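Local coordinates for putative uncharacterized protein (Photobacterium profundum, PDB 3R87), which probably hydrolyses acyl thioesters as a thioesterase of the 4-hydroxybenzoyl-CoA thioesterase family and assembles as a tetramer, at residues 72-77 / 97-102. Numbering follows the deposited sequence.
Sequences FAEICD and WRPGAS
Glu74 lays its carboxylate against the flank of the Arg98 guanidinium in a bidentate, side-on salt bridge. NH2 of Arg98 donates to the syn lone pair of Glu74 OE1 at 2.8 Å, while NE of Arg98 reaches Glu74 OE2 at 2.9 Å, also from the syn side but 25° above the carboxylate plane. The two planes lie 28° apart, and both oxygens stay close to the plane of the guanidinium. A bend about CG-CD (chi3 67°) sets Arg98 NE on the Glu74 side, facing an acid whose chain is extended beyond CG. Arg98 NH1 is held by Asp68 and Glu74 OE2 also accepts from Glu71 N, so further bonds fix both groups. Asp77 and Trp97 form an antiparallel hydrogen-bonded pair, with Asp77 N to Trp97 O and Trp97 N to Asp77 O both at 2.9 Å; Cys76 CA adds a CA-H...O contact to Trp97 O at 3.4 Å. This pair joins the start of strand 75-85 to the end of strand 89-97, neighbours in the antiparallel sheet of the hotdog fold. Beyond it the chain leaves the sheet through a type II turn from Arg98 to Ala101, with Gly100 at positive phi. Pro99 brings CG to 3.6 Å from Ile75 O. Asp77 CB and Trp97 CB start from the same sheet face; Asp77 OD2 salt-bridges Arg79 and hydrogen-bonds with His8, while the indole bonds Glu95 through NE1 and makes a cation-pi contact with Arg79.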
loop_
_atom_site.group_PDB
_atom_site.type_symbol
_atom_site.label_atom_id
_atom_site.label_comp_id
_atom_site.label_asym_id
_atom_site.label_seq_id
_atom_site.Cartn_x
_atom_site.Cartn_y
_atom_site.Cartn_z
ATOM N N PHE A 72 11.353 -3.096 11.456
ATOM C CA PHE A 72 11.217 -1.646 11.479
ATOM C C PHE A 72 12.540 -0.951 11.706
ATOM O O PHE A 72 13.323 -1.350 12.593
ATOM C CB PHE A 72 10.237 -1.259 12.595
ATOM C CG PHE A 72 10.117 0.221 12.772
ATOM C CD1 PHE A 72 9.609 1.039 11.782
ATOM C CD2 PHE A 72 10.509 0.797 13.975
ATOM C CE1 PHE A 72 9.519 2.421 11.949
ATOM C CE2 PHE A 72 10.414 2.196 14.126
ATOM C CZ PHE A 72 9.923 2.982 13.145
ATOM N N ALA A 73 12.748 0.105 10.940
ATOM C CA ALA A 73 13.876 1.050 11.060
ATOM C C ALA A 73 15.170 0.484 10.509
ATOM O O ALA A 73 16.172 1.193 10.499
ATOM C CB ALA A 73 14.030 1.585 12.494
ATOM N N GLU A 74 15.200 -0.739 10.003
ATOM C CA GLU A 74 16.347 -1.228 9.270
ATOM C C GLU A 74 16.483 -0.487 7.949
ATOM O O GLU A 74 15.468 -0.213 7.282
ATOM C CB GLU A 74 16.287 -2.733 9.071
ATOM C CG GLU A 74 16.414 -3.446 10.399
ATOM C CD GLU A 74 16.382 -4.949 10.385
ATOM O OE1 GLU A 74 16.719 -5.511 11.481
ATOM O OE2 GLU A 74 15.893 -5.590 9.443
ATOM N N ILE A 75 17.723 -0.242 7.540
ATOM C CA ILE A 75 18.027 0.181 6.206
ATOM C C ILE A 75 18.618 -1.031 5.507
ATOM O O ILE A 75 19.737 -1.446 5.791
ATOM C CB ILE A 75 18.933 1.405 6.120
ATOM C CG1 ILE A 75 18.273 2.601 6.872
ATOM C CG2 ILE A 75 19.148 1.745 4.629
ATOM C CD1 ILE A 75 19.200 3.816 6.937
ATOM N N CYS A 76 17.830 -1.636 4.642
ATOM C CA CYS A 76 18.259 -2.811 3.894
ATOM C C CYS A 76 18.893 -2.393 2.605
ATOM O O CYS A 76 18.749 -1.262 2.121
ATOM C CB CYS A 76 17.046 -3.658 3.589
ATOM S SG CYS A 76 16.340 -4.431 5.054
ATOM N N ASP A 77 19.697 -3.302 2.043
ATOM C CA ASP A 77 20.277 -3.125 0.715
ATOM C C ASP A 77 19.553 -4.032 -0.251
ATOM O O ASP A 77 19.520 -5.250 -0.053
ATOM C CB ASP A 77 21.763 -3.479 0.759
ATOM C CG ASP A 77 22.530 -3.119 -0.491
ATOM O OD1 ASP A 77 22.042 -2.375 -1.337
ATOM O OD2 ASP A 77 23.680 -3.614 -0.601
ATOM N N TRP A 97 19.011 -7.573 1.579
ATOM C CA TRP A 97 20.000 -7.917 2.608
ATOM C C TRP A 97 19.797 -6.978 3.811
ATOM O O TRP A 97 19.913 -5.732 3.686
ATOM C CB TRP A 97 21.424 -7.723 2.033
ATOM C CG TRP A 97 21.783 -8.865 1.125
ATOM C CD1 TRP A 97 21.261 -9.150 -0.103
ATOM C CD2 TRP A 97 22.732 -9.893 1.387
ATOM N NE1 TRP A 97 21.846 -10.287 -0.617
ATOM C CE2 TRP A 97 22.743 -10.756 0.300
ATOM C CE3 TRP A 97 23.585 -10.164 2.492
ATOM C CZ2 TRP A 97 23.585 -11.880 0.224
ATOM C CZ3 TRP A 97 24.421 -11.245 2.412
ATOM C CH2 TRP A 97 24.427 -12.085 1.301
ATOM N N ARG A 98 19.550 -7.570 4.962
ATOM C CA ARG A 98 19.477 -6.839 6.223
ATOM C C ARG A 98 20.853 -6.369 6.631
ATOM O O ARG A 98 21.890 -6.985 6.230
ATOM C CB ARG A 98 18.881 -7.673 7.322
ATOM C CG ARG A 98 17.405 -8.070 7.052
ATOM C CD ARG A 98 16.855 -8.989 8.077
ATOM N NE ARG A 98 16.718 -8.338 9.388
ATOM C CZ ARG A 98 16.690 -8.960 10.582
ATOM N NH1 ARG A 98 16.824 -10.300 10.683
ATOM N NH2 ARG A 98 16.544 -8.267 11.695
ATOM N N PRO A 99 20.975 -5.323 7.433
ATOM C CA PRO A 99 22.321 -4.801 7.802
ATOM C C PRO A 99 23.167 -5.837 8.469
ATOM O O PRO A 99 22.791 -6.470 9.446
ATOM C CB PRO A 99 21.973 -3.672 8.770
ATOM C CG PRO A 99 20.579 -3.417 8.672
ATOM C CD PRO A 99 19.887 -4.502 7.970
ATOM N N GLY A 100 24.376 -6.051 7.914
ATOM C CA GLY A 100 25.320 -7.006 8.489
ATOM C C GLY A 100 25.009 -8.481 8.244
ATOM O O GLY A 100 25.760 -9.334 8.742
ATOM N N ALA A 101 23.958 -8.805 7.498
ATOM C CA ALA A 101 23.552 -10.207 7.355
ATOM C C ALA A 101 24.506 -10.965 6.473
ATOM O O ALA A 101 25.111 -10.433 5.541
ATOM C CB ALA A 101 22.160 -10.247 6.712
ATOM N N SER A 102 24.556 -12.277 6.709
ATOM C CA SER A 102 25.372 -13.186 5.920
ATOM C C SER A 102 24.557 -13.984 4.889
ATOM O O SER A 102 25.134 -14.820 4.183
ATOM C CB SER A 102 26.146 -14.137 6.829
ATOM O OG SER A 102 27.100 -13.419 7.586
#